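Local coordinates for protein UTP--glucose-1-phosphate uridylyltransferase (Acinetobacter baumannii, PDB 6KNL) that catalyses the transfer of a uridylyl group from UTP to alpha-D-glucose 1-phosphate, giving UDP-glucose and diphosphate, at residues A156-E161 and D244-Y249. The protein carries 1 engineered substitution. Numbering follows the deposited sequence.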
ATOM      1  N   ALA A 156     -12.541 -19.777 -27.292  1.00 33.72           N
ATOM      2  CA  ALA A 156     -11.838 -18.716 -26.531  1.00 33.45           C
ATOM      3  C   ALA A 156     -12.886 -17.801 -25.887  1.00 33.11           C
ATOM      4  O   ALA A 156     -13.916 -17.517 -26.551  1.00 31.50           O
ATOM      5  CB  ALA A 156     -10.907 -17.922 -27.414  1.00 33.83           C
ATOM      6  N   GLN A 157     -12.643 -17.395 -24.636  1.00 31.30           N
ATOM      7  CA  GLN A 157     -13.558 -16.539 -23.837  1.00 32.46           C
ATOM      8  C   GLN A 157     -12.858 -15.218 -23.522  1.00 31.41           C
ATOM      9  O   GLN A 157     -11.670 -15.235 -23.165  1.00 30.15           O
ATOM     10  CB  GLN A 157     -13.997 -17.221 -22.539  1.00 32.17           C
ATOM     11  CG  GLN A 157     -14.818 -18.495 -22.733  1.00 32.62           C
ATOM     12  CD  GLN A 157     -16.134 -18.292 -23.454  1.00 33.65           C
ATOM     13  OE1 GLN A 157     -17.018 -17.549 -23.012  1.00 35.44           O
ATOM     14  NE2 GLN A 157     -16.286 -18.984 -24.571  1.00 31.40           N
ATOM     15  N   ILE A 158     -13.589 -14.116 -23.658  1.00 32.20           N
ATOM     16  CA  ILE A 158     -13.085 -12.747 -23.373  1.00 30.36           C
ATOM     17  C   ILE A 158     -14.094 -12.058 -22.475  1.00 28.53           C
ATOM     18  O   ILE A 158     -15.190 -11.771 -22.950  1.00 28.14           O
ATOM     19  CB  ILE A 158     -12.854 -11.986 -24.681  1.00 32.52           C
ATOM     20  CG1 ILE A 158     -11.820 -12.731 -25.532  1.00 33.07           C
ATOM     21  CG2 ILE A 158     -12.479 -10.538 -24.392  1.00 34.17           C
ATOM     22  CD1 ILE A 158     -11.121 -11.883 -26.551  1.00 35.07           C
ATOM     23  N   MET A 159     -13.724 -11.834 -21.220  1.00 28.40           N
ATOM     24  CA  MET A 159     -14.656 -11.258 -20.227  1.00 27.93           C
ATOM     25  C   MET A 159     -14.932  -9.811 -20.626  1.00 28.33           C
ATOM     26  O   MET A 159     -13.952  -9.096 -20.982  1.00 28.45           O
ATOM     27  CB  MET A 159     -14.115 -11.315 -18.796  1.00 28.14           C
ATOM     28  CG  MET A 159     -15.170 -10.931 -17.758  1.00 27.77           C
ATOM     29  SD  MET A 159     -14.676 -11.187 -16.058  1.00 28.26           S
ATOM     30  CE  MET A 159     -14.278 -12.935 -16.122  1.00 29.24           C
ATOM     31  N   VAL A 160     -16.210  -9.423 -20.561  1.00 27.20           N
ATOM     32  CA  VAL A 160     -16.694  -8.069 -20.947  1.00 29.42           C
ATOM     33  C   VAL A 160     -17.716  -7.576 -19.921  1.00 30.13           C
ATOM     34  O   VAL A 160     -18.299  -8.389 -19.192  1.00 27.97           O
ATOM     35  CB  VAL A 160     -17.274  -8.042 -22.373  1.00 30.14           C
ATOM     36  CG1 VAL A 160     -16.298  -8.608 -23.393  1.00 29.26           C
ATOM     37  CG2 VAL A 160     -18.616  -8.754 -22.457  1.00 30.70           C
ATOM     38  N   GLU A 161     -17.902  -6.265 -19.896  1.00 33.08           N
ATOM     39  CA  GLU A 161     -18.708  -5.527 -18.893  1.00 38.47           C
ATOM     40  C   GLU A 161     -19.462  -4.423 -19.624  1.00 40.86           C
ATOM     41  O   GLU A 161     -18.805  -3.664 -20.365  1.00 44.81           O
ATOM     42  CB  GLU A 161     -17.791  -4.922 -17.835  1.00 40.24           C
ATOM     43  CG  GLU A 161     -18.515  -4.261 -16.685  1.00 42.03           C
ATOM     44  CD  GLU A 161     -17.573  -3.944 -15.538  1.00 44.68           C
ATOM     45  OE1 GLU A 161     -17.978  -4.135 -14.361  1.00 50.82           O
ATOM     46  OE2 GLU A 161     -16.420  -3.540 -15.827  1.00 40.77           O
ATOM     47  N   ASP A 244     -10.886 -20.487 -35.182  1.00 46.41           N
ATOM     48  CA  ASP A 244     -11.602 -20.884 -33.940  1.00 46.70           C
ATOM     49  C   ASP A 244     -12.686 -19.849 -33.667  1.00 42.95           C
ATOM     50  O   ASP A 244     -12.521 -18.708 -34.073  1.00 41.57           O
ATOM     51  CB  ASP A 244     -10.641 -21.052 -32.756  1.00 50.60           C
ATOM     52  CG  ASP A 244      -9.701 -22.245 -32.882  1.00 53.89           C
ATOM     53  OD1 ASP A 244      -9.164 -22.458 -33.989  1.00 57.77           O
ATOM     54  OD2 ASP A 244      -9.505 -22.952 -31.870  1.00 52.66           O
ATOM     55  N   THR A 245     -13.778 -20.271 -33.044  1.00 45.36           N
ATOM     56  CA  THR A 245     -14.820 -19.366 -32.509  1.00 43.78           C
ATOM     57  C   THR A 245     -14.228 -18.654 -31.291  1.00 45.13           C
ATOM     58  O   THR A 245     -13.443 -19.291 -30.534  1.00 47.51           O
ATOM     59  CB  THR A 245     -16.099 -20.119 -32.126  1.00 45.87           C
ATOM     60  OG1 THR A 245     -16.332 -21.129 -33.108  1.00 46.70           O
ATOM     61  CG2 THR A 245     -17.298 -19.203 -32.015  1.00 45.53           C
ATOM     62  N   VAL A 246     -14.579 -17.382 -31.131  1.00 40.02           N
ATOM     63  CA  VAL A 246     -14.191 -16.534 -29.976  1.00 37.02           C
ATOM     64  C   VAL A 246     -15.480 -15.899 -29.452  1.00 36.39           C
ATOM     65  O   VAL A 246     -16.232 -15.333 -30.265  1.00 33.34           O
ATOM     66  CB  VAL A 246     -13.145 -15.487 -30.393  1.00 36.35           C
ATOM     67  CG1 VAL A 246     -12.661 -14.656 -29.218  1.00 36.23           C
ATOM     68  CG2 VAL A 246     -11.974 -16.127 -31.121  1.00 36.00           C
ATOM     69  N   GLU A 247     -15.732 -16.035 -28.152  1.00 37.18           N
ATOM     70  CA  GLU A 247     -16.973 -15.564 -27.493  1.00 37.32           C
ATOM     71  C   GLU A 247     -16.655 -14.449 -26.503  1.00 35.77           C
ATOM     72  O   GLU A 247     -15.597 -14.493 -25.856  1.00 35.50           O
ATOM     73  CB  GLU A 247     -17.637 -16.710 -26.738  1.00 38.88           C
ATOM     74  CG  GLU A 247     -18.091 -17.842 -27.636  1.00 41.33           C
ATOM     75  CD  GLU A 247     -18.963 -18.857 -26.928  1.00 41.34           C
ATOM     76  OE1 GLU A 247     -18.668 -19.159 -25.759  1.00 40.64           O
ATOM     77  OE2 GLU A 247     -19.943 -19.326 -27.539  1.00 46.55           O
ATOM     78  N   ALA A 248     -17.578 -13.507 -26.379  1.00 37.51           N
ATOM     79  CA  ALA A 248     -17.622 -12.526 -25.278  1.00 37.59           C
ATOM     80  C   ALA A 248     -18.500 -13.095 -24.163  1.00 39.14           C
ATOM     81  O   ALA A 248     -19.677 -13.377 -24.443  1.00 40.57           O
ATOM     82  CB  ALA A 248     -18.151 -11.213 -25.784  1.00 38.23           C
ATOM     83  N   TYR A 249     -17.920 -13.287 -22.974  1.00 39.22           N
ATOM     84  CA  TYR A 249     -18.629 -13.650 -21.723  1.00 37.94           C
ATOM     85  C   TYR A 249     -18.911 -12.370 -20.931  1.00 39.03           C
ATOM     86  O   TYR A 249     -17.954 -11.682 -20.542  1.00 37.42           O
ATOM     87  CB  TYR A 249     -17.811 -14.623 -20.867  1.00 38.43           C
ATOM     88  CG  TYR A 249     -18.346 -14.755 -19.462  1.00 37.74           C
ATOM     89  CD1 TYR A 249     -19.413 -15.587 -19.173  1.00 37.50           C
ATOM     90  CD2 TYR A 249     -17.832 -13.989 -18.429  1.00 37.83           C
ATOM     91  CE1 TYR A 249     -19.928 -15.684 -17.888  1.00 38.94           C
ATOM     92  CE2 TYR A 249     -18.350 -14.053 -17.149  1.00 37.10           C
ATOM     93  CZ  TYR A 249     -19.399 -14.908 -16.874  1.00 38.05           C
ATOM     94  OH  TYR A 249     -19.894 -14.978 -15.604  1.00 38.86           O
TER
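Strands 156-161 and 246-249 are parallel neighbours in the mixed sheet of the GT-A-type nucleotidyltransferase domain, where Ala156, Gln157, Ile158 and Met159 pair in register with Val246, Glu247, Ala248 and Tyr249. The backbone ladder runs from Glu247 N to Ala156 O (2.8 Å), then through Ile158 N to Glu247 O and Tyr249 N to Ile158 O, and ends with Val160 N on Tyr249 O (2.9 Å). The axes of the two short segments diverge by 29°, the twist of the sheet. On one face Gln157 and Glu247 lie alongside each other, and Gln157 NE2 donates an almost straight bond of 2.7 Å to Glu247 OE1 on its anti side. With CG anti to the carbonyl carbon, a bend at chi2 (-62°) swings the Gln157 amide over toward the carboxylate, whose plane stands 81° from its own. NE2 also bonds Ala155 O and OE1 takes Ser185 OG, which together fix the rotation of the amide, while Arg149 of helix 142-153 forms a salt bridge with Glu247 OE2. Farther along this face Met159 CG meets the ring edge of Tyr249 at CD2 (4.1 Å), and the phenol OH reaches Asp142. The other face is apolar: Val246 CG1 touches both Ala156 CB and Ile158 CD1, each at 4.1 Å, and Val160 CG1 meets Ala248 CB at 4.0 Å. Helix 233-240 packs here through Ile237, against Ile158 and Val246. Ile158 also lies close to Val206, a residue that binds UDP-glucose. The buried carboxylate of Glu247 is thus shared between an amide and a guanidinium, an arrangement that would probably stabilise its negative charge and ties both strands to helix 142-153.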